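Local coordinates for TRAP solute Binding Protein (Uncultured marine bacterium, PDB 5I7I) that binds aromatic acids such as 3-hydroxybenzoate and probably delivers them to a TRAP transporter for uptake into the cell, at residues K154-L162 and H293-M303. Numbering follows the deposited sequence.
Sequences KVIKSAADL and HSLSGGPLAEM
His293 CB lies 4.2 Å from Val155 CG1, and with CG anti to the backbone N (chi1 -177°) the ring reaches over to the chain at Ile156 and Lys157. The ring edge at CD2 meets Ile156 O at 3.6 Å, near the ring plane, and CD2 also nears Lys157 CA. NE2, further out, holds water 1 in the plane of the ring; that water donates to Lys157 O, bridging the two segments. Leu295 CD2 (3.2 Å) and Pro299 CB (3.3 Å) also pack against Lys157 O. In this family 7 solute-binding protein, the contact sets the loop between strands 148-151 and 166-169 against edge strand 291-295 and the first turns of helix 297-320; none of its residues lines the aromatic-acid pocket. Further along the helix, Met303 extends its chain until CE sits 3.7 Å from Ala159 N and comes within 4.5 Å of Leu162 CD1. No direct hydrogen bond crosses here: Glu302 OE2 accepts from waters 2 and 3, which in turn accept from Ala160 N and Ala159 N. Within the loop, Asp161 OD2 takes Lys157 N (2.8 Å) through its anti lone pair and Lys157 NZ, in a salt bridge, on its syn side, 20° out of the carboxylate plane.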
loop_
_atom_site.group_PDB
_atom_site.type_symbol
_atom_site.label_atom_id
_atom_site.label_comp_id
_atom_site.label_asym_id
_atom_site.label_seq_id
_atom_site.Cartn_x
_atom_site.Cartn_y
_atom_site.Cartn_z
ATOM N N LYS A 154 0.669 1.445 25.060
ATOM C CA LYS A 154 2.087 1.559 25.386
ATOM C C LYS A 154 2.788 2.425 24.347
ATOM O O LYS A 154 2.734 2.139 23.148
ATOM C CB LYS A 154 2.723 0.174 25.415
ATOM C CG LYS A 154 4.196 0.180 25.762
ATOM C CD LYS A 154 4.750 -1.239 25.738
ATOM C CE LYS A 154 6.210 -1.275 26.119
ATOM N NZ LYS A 154 6.739 -2.646 25.850
ATOM N N VAL A 155 3.457 3.481 24.791
ATOM C CA VAL A 155 4.187 4.315 23.848
ATOM C C VAL A 155 5.412 3.558 23.356
ATOM O O VAL A 155 6.185 3.014 24.153
ATOM C CB VAL A 155 4.596 5.640 24.500
ATOM C CG1 VAL A 155 5.474 6.453 23.548
ATOM C CG2 VAL A 155 3.364 6.429 24.908
ATOM N N ILE A 156 5.625 3.563 22.052
ATOM C CA ILE A 156 6.787 2.922 21.445
ATOM C C ILE A 156 7.847 4.003 21.256
ATOM O O ILE A 156 7.792 4.805 20.318
ATOM C CB ILE A 156 6.444 2.187 20.148
ATOM C CG1 ILE A 156 5.360 1.132 20.396
ATOM C CG2 ILE A 156 7.702 1.556 19.554
ATOM C CD1 ILE A 156 5.688 0.101 21.459
ATOM N N LYS A 157 8.836 4.014 22.161
ATOM C CA LYS A 157 9.944 4.962 22.118
ATOM C C LYS A 157 11.181 4.396 21.453
ATOM O O LYS A 157 12.064 5.166 21.062
ATOM C CB LYS A 157 10.387 5.331 23.537
ATOM C CG LYS A 157 9.310 5.888 24.423
ATOM C CD LYS A 157 9.886 6.162 25.806
ATOM C CE LYS A 157 9.403 5.161 26.857
ATOM N NZ LYS A 157 9.847 3.761 26.628
ATOM N N SER A 158 11.278 3.080 21.353
ATOM C CA SER A 158 12.468 2.422 20.833
ATOM C C SER A 158 12.064 1.003 20.459
ATOM O O SER A 158 10.994 0.519 20.835
ATOM C CB SER A 158 13.616 2.384 21.853
ATOM O OG SER A 158 13.345 1.432 22.866
ATOM N N ALA A 159 12.950 0.338 19.725
ATOM C CA ALA A 159 12.733 -1.058 19.344
ATOM C C ALA A 159 12.440 -1.944 20.550
ATOM O O ALA A 159 11.592 -2.845 20.481
ATOM C CB ALA A 159 13.955 -1.585 18.597
ATOM N N ALA A 160 13.137 -1.719 21.667
ATOM C CA ALA A 160 12.959 -2.591 22.820
ATOM C C ALA A 160 11.518 -2.568 23.322
ATOM O O ALA A 160 11.051 -3.554 23.909
ATOM C CB ALA A 160 13.899 -2.164 23.942
ATOM N N ASP A 161 10.808 -1.451 23.132
ATOM C CA ASP A 161 9.416 -1.381 23.577
ATOM C C ASP A 161 8.519 -2.322 22.800
ATOM O O ASP A 161 7.415 -2.627 23.260
ATOM C CB ASP A 161 8.880 0.039 23.471
ATOM C CG ASP A 161 9.522 0.971 24.455
ATOM O OD1 ASP A 161 9.919 0.524 25.555
ATOM O OD2 ASP A 161 9.608 2.175 24.148
ATOM N N LEU A 162 8.964 -2.789 21.641
ATOM C CA LEU A 162 8.208 -3.761 20.871
ATOM C C LEU A 162 8.447 -5.197 21.297
ATOM O O LEU A 162 7.705 -6.077 20.849
ATOM C CB LEU A 162 8.565 -3.637 19.390
ATOM C CG LEU A 162 8.123 -2.334 18.729
ATOM C CD1 LEU A 162 8.770 -2.231 17.375
ATOM C CD2 LEU A 162 6.610 -2.274 18.616
ATOM N N HIS A 293 4.136 10.093 18.905
ATOM C CA HIS A 293 5.528 10.213 19.289
ATOM C C HIS A 293 6.367 10.004 18.036
ATOM O O HIS A 293 6.107 9.087 17.257
ATOM C CB HIS A 293 5.866 9.139 20.321
ATOM C CG HIS A 293 7.269 9.202 20.840
ATOM N ND1 HIS A 293 7.772 10.298 21.500
ATOM C CD2 HIS A 293 8.272 8.289 20.807
ATOM C CE1 HIS A 293 9.029 10.063 21.844
ATOM N NE2 HIS A 293 9.358 8.851 21.432
ATOM N N SER A 294 7.393 10.819 17.857
ATOM C CA SER A 294 8.206 10.787 16.648
ATOM C C SER A 294 9.640 10.416 17.013
ATOM O O SER A 294 10.326 11.167 17.715
ATOM C CB SER A 294 8.147 12.142 15.949
ATOM O OG SER A 294 8.839 12.069 14.716
ATOM N N LEU A 295 10.095 9.253 16.557
ATOM C CA LEU A 295 11.435 8.793 16.878
ATOM C C LEU A 295 12.495 9.641 16.196
ATOM O O LEU A 295 12.369 10.028 15.027
ATOM C CB LEU A 295 11.617 7.348 16.428
ATOM C CG LEU A 295 10.607 6.352 16.990
ATOM C CD1 LEU A 295 10.984 4.954 16.530
ATOM C CD2 LEU A 295 10.562 6.411 18.496
ATOM N N SER A 296 13.551 9.931 16.941
ATOM C CA SER A 296 14.705 10.642 16.421
ATOM C C SER A 296 15.944 10.102 17.124
ATOM O O SER A 296 15.871 9.170 17.934
ATOM C CB SER A 296 14.561 12.151 16.657
ATOM O OG SER A 296 14.719 12.461 18.030
ATOM N N GLY A 297 17.090 10.688 16.793
ATOM C CA GLY A 297 18.311 10.415 17.538
ATOM C C GLY A 297 18.648 8.939 17.632
ATOM O O GLY A 297 18.547 8.184 16.663
ATOM N N GLY A 298 19.058 8.515 18.824
ATOM C CA GLY A 298 19.484 7.156 19.055
ATOM C C GLY A 298 18.438 6.104 18.724
ATOM O O GLY A 298 18.705 5.119 18.027
ATOM N N PRO A 299 17.229 6.271 19.256
ATOM C CA PRO A 299 16.178 5.284 18.958
ATOM C C PRO A 299 15.901 5.141 17.479
ATOM O O PRO A 299 15.681 4.021 16.995
ATOM C CB PRO A 299 14.963 5.823 19.724
ATOM C CG PRO A 299 15.558 6.589 20.852
ATOM C CD PRO A 299 16.816 7.212 20.311
ATOM N N LEU A 300 15.903 6.241 16.739
ATOM C CA LEU A 300 15.681 6.139 15.302
ATOM C C LEU A 300 16.854 5.447 14.627
ATOM O O LEU A 300 16.657 4.577 13.762
ATOM C CB LEU A 300 15.446 7.529 14.707
ATOM C CG LEU A 300 15.308 7.582 13.187
ATOM C CD1 LEU A 300 14.138 6.749 12.701
ATOM C CD2 LEU A 300 15.178 9.018 12.762
ATOM N N ALA A 301 18.079 5.825 15.003
ATOM C CA ALA A 301 19.262 5.208 14.407
ATOM C C ALA A 301 19.283 3.701 14.632
ATOM O O ALA A 301 19.694 2.932 13.753
ATOM C CB ALA A 301 20.536 5.862 14.961
ATOM N N GLU A 302 18.845 3.263 15.807
ATOM C CA GLU A 302 18.793 1.838 16.104
ATOM C C GLU A 302 17.830 1.110 15.168
ATOM O O GLU A 302 18.132 0.007 14.682
ATOM C CB GLU A 302 18.383 1.682 17.563
ATOM C CG GLU A 302 18.255 0.280 18.019
ATOM C CD GLU A 302 18.095 0.215 19.526
ATOM O OE1 GLU A 302 18.908 -0.478 20.174
ATOM O OE2 GLU A 302 17.185 0.896 20.061
ATOM N N MET A 303 16.662 1.706 14.909
ATOM C CA MET A 303 15.729 1.096 13.963
ATOM C C MET A 303 16.305 1.070 12.555
ATOM O O MET A 303 16.154 0.068 11.848
ATOM C CB MET A 303 14.392 1.808 13.971
ATOM C CG MET A 303 13.633 1.580 15.240
ATOM S SD MET A 303 11.873 1.862 15.010
ATOM C CE MET A 303 11.288 1.367 16.625
HETATM O O HOH W 1 11.993 7.850 21.467
HETATM O O HOH W 2 15.804 -0.347 21.864
HETATM O O HOH W 3 15.042 1.919 18.711
#